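Local atomic coordinates of NADPH-flavin oxidoreductase (Vibrio harveyi, PDB entry 1BKJ), a protein that catalyses the NADPH-dependent reduction of FMN to FMNH2, working as a homodimer that supplies the reduced flavin to luciferase in bacterial bioluminescence. Residues H11-K16 / G125-G130; P168-H173 / D187-Y192. All blocks are in the same frame, centred on the assembly; numbering follows the deposited sequence.

Interaction 1: residues H11-K16 / G125-G130. With FMN (flavin mononucleotide), chain D.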
loop_
_atom_site.group_PDB
_atom_site.type_symbol
_atom_site.label_atom_id
_atom_site.label_comp_id
_atom_site.label_asym_id
_atom_site.label_seq_id
_atom_site.Cartn_x
_atom_site.Cartn_y
_atom_site.Cartn_z
ATOM N N HIS A 11 -14.437 -1.795 -9.735
ATOM C CA HIS A 11 -14.268 -2.429 -8.419
ATOM C C HIS A 11 -15.385 -2.182 -7.403
ATOM O O HIS A 11 -15.875 -1.070 -7.264
ATOM C CB HIS A 11 -12.930 -2.007 -7.765
ATOM C CG HIS A 11 -12.807 -2.365 -6.301
ATOM N ND1 HIS A 11 -12.577 -3.651 -5.866
ATOM C CD2 HIS A 11 -12.997 -1.626 -5.180
ATOM C CE1 HIS A 11 -12.633 -3.694 -4.549
ATOM N NE2 HIS A 11 -12.892 -2.477 -4.107
ATOM N N ARG A 12 -15.694 -3.254 -6.691
ATOM C CA ARG A 12 -16.574 -3.242 -5.521
ATOM C C ARG A 12 -16.153 -4.470 -4.712
ATOM O O ARG A 12 -15.716 -5.483 -5.297
ATOM C CB ARG A 12 -18.106 -3.153 -5.806
ATOM C CG ARG A 12 -18.695 -4.211 -6.619
ATOM C CD ARG A 12 -18.883 -3.745 -8.051
ATOM N NE ARG A 12 -18.457 -4.798 -8.952
ATOM C CZ ARG A 12 -19.106 -5.951 -9.117
ATOM N NH1 ARG A 12 -20.238 -6.205 -8.456
ATOM N NH2 ARG A 12 -18.584 -6.911 -9.862
ATOM N N SER A 13 -16.149 -4.329 -3.392
ATOM C CA SER A 13 -15.788 -5.430 -2.505
ATOM C C SER A 13 -16.886 -6.475 -2.523
ATOM O O SER A 13 -18.069 -6.135 -2.523
ATOM C CB SER A 13 -15.553 -4.947 -1.086
ATOM O OG SER A 13 -14.395 -4.124 -1.027
ATOM N N ILE A 14 -16.469 -7.727 -2.692
ATOM C CA ILE A 14 -17.360 -8.874 -2.748
ATOM C C ILE A 14 -17.225 -9.646 -1.439
ATOM O O ILE A 14 -16.114 -10.013 -1.019
ATOM C CB ILE A 14 -17.055 -9.790 -3.973
ATOM C CG1 ILE A 14 -17.190 -9.015 -5.295
ATOM C CG2 ILE A 14 -17.947 -11.037 -3.967
ATOM C CD1 ILE A 14 -18.562 -8.412 -5.586
ATOM N N ARG A 15 -18.371 -9.881 -0.802
ATOM C CA ARG A 15 -18.440 -10.550 0.482
ATOM C C ARG A 15 -19.306 -11.813 0.501
ATOM O O ARG A 15 -19.705 -12.278 1.569
ATOM C CB ARG A 15 -18.901 -9.543 1.545
ATOM C CG ARG A 15 -17.899 -8.415 1.818
ATOM C CD ARG A 15 -18.463 -7.382 2.774
ATOM N NE ARG A 15 -17.565 -6.235 2.947
ATOM C CZ ARG A 15 -17.647 -5.097 2.262
ATOM N NH1 ARG A 15 -18.582 -4.932 1.341
ATOM N NH2 ARG A 15 -16.805 -4.110 2.507
ATOM N N LYS A 16 -19.621 -12.339 -0.687
ATOM C CA LYS A 16 -20.389 -13.582 -0.829
ATOM C C LYS A 16 -19.819 -14.310 -2.038
ATOM O O LYS A 16 -19.716 -13.742 -3.124
ATOM C CB LYS A 16 -21.893 -13.342 -0.997
ATOM C CG LYS A 16 -22.727 -14.531 -0.516
ATOM C CD LYS A 16 -24.206 -14.364 -0.812
ATOM C CE LYS A 16 -24.937 -15.665 -0.526
ATOM N NZ LYS A 16 -26.291 -15.674 -1.157
ATOM N N GLY A 125 -13.811 -12.073 -7.579
ATOM C CA GLY A 125 -14.152 -11.000 -6.670
ATOM C C GLY A 125 -13.257 -11.090 -5.457
ATOM O O GLY A 125 -12.631 -12.121 -5.226
ATOM N N GLY A 126 -13.228 -10.021 -4.670
ATOM C CA GLY A 126 -12.405 -10.006 -3.477
ATOM C C GLY A 126 -12.675 -8.887 -2.492
ATOM O O GLY A 126 -13.427 -7.957 -2.786
ATOM N N VAL A 127 -12.069 -9.007 -1.311
ATOM C CA VAL A 127 -12.212 -8.022 -0.255
ATOM C C VAL A 127 -11.014 -8.123 0.672
ATOM O O VAL A 127 -10.570 -9.217 1.004
ATOM C CB VAL A 127 -13.575 -8.190 0.546
ATOM C CG1 VAL A 127 -13.656 -9.526 1.277
ATOM C CG2 VAL A 127 -13.806 -7.023 1.522
ATOM N N TYR A 128 -10.486 -6.970 1.069
ATOM C CA TYR A 128 -9.368 -6.925 2.013
ATOM C C TYR A 128 -9.952 -7.186 3.401
ATOM O O TYR A 128 -11.127 -6.883 3.634
ATOM C CB TYR A 128 -8.734 -5.549 2.043
ATOM C CG TYR A 128 -7.859 -5.160 0.893
ATOM C CD1 TYR A 128 -8.408 -4.608 -0.272
ATOM C CD2 TYR A 128 -6.461 -5.304 0.975
ATOM C CE1 TYR A 128 -7.586 -4.197 -1.345
ATOM C CE2 TYR A 128 -5.627 -4.900 -0.092
ATOM C CZ TYR A 128 -6.206 -4.349 -1.247
ATOM O OH TYR A 128 -5.435 -3.958 -2.294
ATOM N N ILE A 129 -9.167 -7.784 4.299
ATOM C CA ILE A 129 -9.614 -8.087 5.664
ATOM C C ILE A 129 -8.615 -7.513 6.684
ATOM O O ILE A 129 -7.637 -8.177 7.057
ATOM C CB ILE A 129 -9.827 -9.647 5.900
ATOM C CG1 ILE A 129 -10.792 -10.262 4.857
ATOM C CG2 ILE A 129 -10.331 -9.937 7.336
ATOM C CD1 ILE A 129 -12.221 -9.754 4.888
ATOM N N GLY A 130 -8.870 -6.278 7.118
ATOM C CA GLY A 130 -8.018 -5.629 8.102
ATOM C C GLY A 130 -8.437 -5.972 9.520
ATOM O O GLY A 130 -7.711 -5.676 10.475
HETATM N N1 FMN D . -14.124 -5.001 4.328
HETATM C C2 FMN D . -14.703 -5.961 5.125
HETATM O O2 FMN D . -15.847 -6.330 5.048
HETATM N N3 FMN D . -13.847 -6.423 6.116
HETATM C C4 FMN D . -12.589 -5.869 6.497
HETATM O O4 FMN D . -12.038 -6.329 7.481
HETATM C C4A FMN D . -12.130 -4.803 5.655
HETATM N N5 FMN D . -10.803 -4.428 5.829
HETATM C C5A FMN D . -10.169 -3.606 4.884
HETATM C C6 FMN D . -8.812 -3.386 5.036
HETATM C C7 FMN D . -8.117 -2.630 4.095
HETATM C C7M FMN D . -6.563 -2.602 4.215
HETATM C C8 FMN D . -8.819 -2.047 3.001
HETATM C C8M FMN D . -8.188 -1.116 2.019
HETATM C C9 FMN D . -10.164 -2.261 2.842
HETATM C C9A FMN D . -10.880 -3.064 3.784
HETATM N N10 FMN D . -12.273 -3.412 3.639
HETATM C C10 FMN D . -12.877 -4.353 4.512
HETATM C "C1'" FMN D . -12.974 -3.095 2.513
HETATM C "C2'" FMN D . -13.906 -1.907 2.576
HETATM O "O2'" FMN D . -14.652 -1.624 3.682
HETATM C "C3'" FMN D . -14.059 -1.097 1.357
HETATM O "O3'" FMN D . -12.937 -1.011 0.515
HETATM C "C4'" FMN D . -14.980 0.089 1.274
HETATM O "O4'" FMN D . -15.974 0.275 2.253
HETATM C "C5'" FMN D . -15.144 0.814 0.025
HETATM O "O5'" FMN D . -16.021 -0.079 -0.727
HETATM P P FMN D . -15.591 -0.884 -2.078
HETATM O O1P FMN D . -15.417 0.168 -3.062
HETATM O O2P FMN D . -16.722 -1.825 -2.271
HETATM O O3P FMN D . -14.269 -1.518 -1.866
HETATM O O HOH W 1 -13.834 -7.527 -6.160
HETATM O O HOH W 2 -11.631 -4.529 -0.554
#

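Interaction 2: residues P168-H173 / D187-Y192. With FMN (flavin mononucleotide), chain D.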
loop_
_atom_site.group_PDB
_atom_site.type_symbol
_atom_site.label_atom_id
_atom_site.label_comp_id
_atom_site.label_asym_id
_atom_site.label_seq_id
_atom_site.Cartn_x
_atom_site.Cartn_y
_atom_site.Cartn_z
ATOM N N PRO A 168 -19.549 5.516 -4.167
ATOM C CA PRO A 168 -18.913 6.804 -4.515
ATOM C C PRO A 168 -17.867 7.244 -3.485
ATOM O O PRO A 168 -17.953 6.881 -2.314
ATOM C CB PRO A 168 -20.113 7.771 -4.579
ATOM C CG PRO A 168 -21.122 7.152 -3.641
ATOM C CD PRO A 168 -20.999 5.682 -3.918
ATOM N N ARG A 169 -16.827 7.925 -3.953
ATOM C CA ARG A 169 -15.754 8.417 -3.080
ATOM C C ARG A 169 -15.819 9.919 -3.032
ATOM O O ARG A 169 -16.581 10.530 -3.790
ATOM C CB ARG A 169 -14.372 8.041 -3.640
ATOM C CG ARG A 169 -13.763 6.769 -3.085
ATOM C CD ARG A 169 -14.430 5.542 -3.634
ATOM N NE ARG A 169 -13.645 4.337 -3.386
ATOM C CZ ARG A 169 -14.162 3.124 -3.221
ATOM N NH1 ARG A 169 -15.468 2.936 -3.267
ATOM N NH2 ARG A 169 -13.369 2.091 -3.012
ATOM N N LEU A 170 -15.017 10.513 -2.142
ATOM C CA LEU A 170 -14.919 11.970 -2.022
ATOM C C LEU A 170 -14.481 12.491 -3.403
ATOM O O LEU A 170 -13.817 11.756 -4.148
ATOM C CB LEU A 170 -13.866 12.353 -0.975
ATOM C CG LEU A 170 -14.250 12.326 0.501
ATOM C CD1 LEU A 170 -12.986 12.344 1.334
ATOM C CD2 LEU A 170 -15.149 13.494 0.851
ATOM N N PRO A 171 -14.954 13.688 -3.816
ATOM C CA PRO A 171 -14.533 14.179 -5.135
ATOM C C PRO A 171 -13.048 14.545 -5.208
ATOM O O PRO A 171 -12.412 14.802 -4.175
ATOM C CB PRO A 171 -15.461 15.363 -5.376
ATOM C CG PRO A 171 -15.889 15.778 -4.011
ATOM C CD PRO A 171 -16.051 14.508 -3.272
ATOM N N ALA A 172 -12.495 14.479 -6.424
ATOM C CA ALA A 172 -11.093 14.772 -6.696
ATOM C C ALA A 172 -10.630 16.137 -6.210
ATOM O O ALA A 172 -9.499 16.260 -5.774
ATOM C CB ALA A 172 -10.801 14.615 -8.175
ATOM N N HIS A 173 -11.511 17.141 -6.222
ATOM C CA HIS A 173 -11.124 18.477 -5.754
ATOM C C HIS A 173 -10.914 18.587 -4.221
ATOM O O HIS A 173 -10.389 19.596 -3.738
ATOM C CB HIS A 173 -12.069 19.566 -6.308
ATOM C CG HIS A 173 -13.463 19.519 -5.764
ATOM N ND1 HIS A 173 -14.513 18.963 -6.463
ATOM C CD2 HIS A 173 -13.988 19.983 -4.602
ATOM C CE1 HIS A 173 -15.623 19.086 -5.756
ATOM N NE2 HIS A 173 -15.330 19.698 -4.623
ATOM N N ASP A 187 -18.892 22.329 3.090
ATOM C CA ASP A 187 -20.025 22.221 2.156
ATOM C C ASP A 187 -19.828 21.013 1.219
ATOM O O ASP A 187 -20.801 20.463 0.692
ATOM C CB ASP A 187 -20.178 23.494 1.305
ATOM C CG ASP A 187 -20.666 24.719 2.104
ATOM O OD1 ASP A 187 -21.018 24.599 3.308
ATOM O OD2 ASP A 187 -20.702 25.817 1.496
ATOM N N ASP A 188 -18.564 20.615 1.026
ATOM C CA ASP A 188 -18.197 19.466 0.191
ATOM C C ASP A 188 -18.467 18.161 0.924
ATOM O O ASP A 188 -18.826 17.158 0.305
ATOM C CB ASP A 188 -16.725 19.536 -0.202
ATOM C CG ASP A 188 -16.464 20.542 -1.301
ATOM O OD1 ASP A 188 -17.261 20.594 -2.271
ATOM O OD2 ASP A 188 -15.450 21.270 -1.200
ATOM N N ILE A 189 -18.310 18.201 2.247
ATOM C CA ILE A 189 -18.553 17.058 3.117
ATOM C C ILE A 189 -20.069 16.826 3.222
ATOM O O ILE A 189 -20.512 15.678 3.212
ATOM C CB ILE A 189 -17.899 17.275 4.518
ATOM C CG1 ILE A 189 -16.370 17.385 4.384
ATOM C CG2 ILE A 189 -18.264 16.165 5.492
ATOM C CD1 ILE A 189 -15.655 16.187 3.719
ATOM N N GLN A 190 -20.845 17.921 3.240
ATOM C CA GLN A 190 -22.317 17.878 3.319
ATOM C C GLN A 190 -22.933 17.316 2.032
ATOM O O GLN A 190 -23.912 16.568 2.088
ATOM C CB GLN A 190 -22.889 19.272 3.635
ATOM N N SER A 191 -22.308 17.627 0.893
ATOM C CA SER A 191 -22.733 17.147 -0.424
ATOM C C SER A 191 -22.423 15.668 -0.575
ATOM O O SER A 191 -23.211 14.928 -1.161
ATOM C CB SER A 191 -22.031 17.914 -1.530
ATOM O OG SER A 191 -22.335 19.293 -1.433
ATOM N N TYR A 192 -21.273 15.251 -0.033
ATOM C CA TYR A 192 -20.846 13.854 -0.059
ATOM C C TYR A 192 -21.747 13.000 0.845
ATOM O O TYR A 192 -22.091 11.870 0.482
ATOM C CB TYR A 192 -19.365 13.704 0.337
ATOM C CG TYR A 192 -18.858 12.280 0.240
ATOM C CD1 TYR A 192 -18.977 11.542 -0.959
ATOM C CD2 TYR A 192 -18.323 11.633 1.364
ATOM C CE1 TYR A 192 -18.582 10.175 -1.019
ATOM C CE2 TYR A 192 -17.918 10.283 1.308
ATOM C CZ TYR A 192 -18.053 9.559 0.124
ATOM O OH TYR A 192 -17.688 8.227 0.103
HETATM N N1 FMN D . -14.124 -5.001 4.328
HETATM C C2 FMN D . -14.703 -5.961 5.125
HETATM O O2 FMN D . -15.847 -6.330 5.048
HETATM N N3 FMN D . -13.847 -6.423 6.116
HETATM C C4 FMN D . -12.589 -5.869 6.497
HETATM O O4 FMN D . -12.038 -6.329 7.481
HETATM C C4A FMN D . -12.130 -4.803 5.655
HETATM N N5 FMN D . -10.803 -4.428 5.829
HETATM C C5A FMN D . -10.169 -3.606 4.884
HETATM C C6 FMN D . -8.812 -3.386 5.036
HETATM C C7 FMN D . -8.117 -2.630 4.095
HETATM C C7M FMN D . -6.563 -2.602 4.215
HETATM C C8 FMN D . -8.819 -2.047 3.001
HETATM C C8M FMN D . -8.188 -1.116 2.019
HETATM C C9 FMN D . -10.164 -2.261 2.842
HETATM C C9A FMN D . -10.880 -3.064 3.784
HETATM N N10 FMN D . -12.273 -3.412 3.639
HETATM C C10 FMN D . -12.877 -4.353 4.512
HETATM C "C1'" FMN D . -12.974 -3.095 2.513
HETATM C "C2'" FMN D . -13.906 -1.907 2.576
HETATM O "O2'" FMN D . -14.652 -1.624 3.682
HETATM C "C3'" FMN D . -14.059 -1.097 1.357
HETATM O "O3'" FMN D . -12.937 -1.011 0.515
HETATM C "C4'" FMN D . -14.980 0.089 1.274
HETATM O "O4'" FMN D . -15.974 0.275 2.253
HETATM C "C5'" FMN D . -15.144 0.814 0.025
HETATM O "O5'" FMN D . -16.021 -0.079 -0.727
HETATM P P FMN D . -15.591 -0.884 -2.078
HETATM O O1P FMN D . -15.417 0.168 -3.062
HETATM O O2P FMN D . -16.722 -1.825 -2.271
HETATM O O3P FMN D . -14.269 -1.518 -1.866
#

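Interaction 1: residues H11-K16 / G125-G130
Val127, Ile14 and Gly126 bury the most surface where the loop 11-16 runs across the edge strand 125-129, the two directions 79° apart. One direct backbone bond joins them: Ile14 N gives its hydrogen to Gly126 O at 3.1 Å, nearly straight at the hydrogen but reaching the oxygen from above the carbonyl plane. Ser13 CA leans on the same oxygen through a C-H...O contact. Ile14 lays CG1 against Gly125 CA at 3.9 Å, over a backbone that has no side chain there. Val127 points at the loop and splits its two methyls. Val127 CG1, held between the backbone N and the carbonyl carbon (chi1 63°), presses on Ile14 O at 3.4 Å, a buried carbonyl with no polar partner in the model. Val127 CG2 touches Ser13 CB and, on another side, lies 3.5 Å from FMN N1. Two waters also bridge the segments: one donates to Arg12 O and accepts from Gly126 N, the other donates to Ser13 OG and accepts from Tyr128 N. His11, Ser13 and Arg15 of the loop turn to the cofactor: Ser13 N and OG and His11 NE2 hold the phosphate, while Arg15 NE bonds FMN O2 at 2.7 Å. From the strand end, Gly130 N donates to FMN N5 at 3.0 Å. Loop and edge strand together form part of the FMN site of the nitroreductase fold.

Interaction 2: residues P168-H173 / D187-Y192
Tyr192 reaches from helix 186-199 to the backbone of 168-170 and makes the close-packed half of this contact. With CG anti to the backbone N (chi1 -176°), its ring extends to the loop and its hydroxyl donates to Pro168 O, Tyr192 OH to Pro168 O 2.8 Å, tilted from the carbonyl plane. The backbone of Leu170 lies over one ring face, and Arg169 C comes within 3.4 Å of Tyr192 CE1. Leu170 crosses the tyrosine at about a right angle, its CD2 methyl 3.7 Å from Tyr192 CD2 and 4.0 Å from Ile189 CD1. Gln44 of the second subunit also bonds the tyrosine hydroxyl, bringing the dimer partner into this part of the contact. The outer side is looser and rests on one polar pair: exposed His173 gives NE2-H to Asp188 OD1 at 3.2 Å, straight and in the ring plane, but meeting the oxygen from above the carboxylate, the two planes 61° apart. On the far side of the loop Arg169 points away from the helix, and its NH1 and NH2 both bond FMN O1P. The contact thus joins helix 186-199 to the loop whose Arg169 binds the FMN phosphate, at the subunit interface.

Interactions 1 and 2 meet through the cofactor. Their centres lie 23 Å apart, yet their nearest atoms, on the side chains of His11 and Arg169, are about 4 Å apart, without touching. Both bind the phosphate, at different oxygens: in 11-16 Ser13 N takes O2P, and Ser13 OG and His11 NE2 both take O3P, whereas Arg169 of 168-173 takes O1P. Interaction 1 alone continues to the isoalloxazine ring. Along the chain they follow in series, and both reach the second subunit, whose Ser39 N also bonds FMN. The site is therefore assembled from separate parts of one chain and completed by its dimer partner.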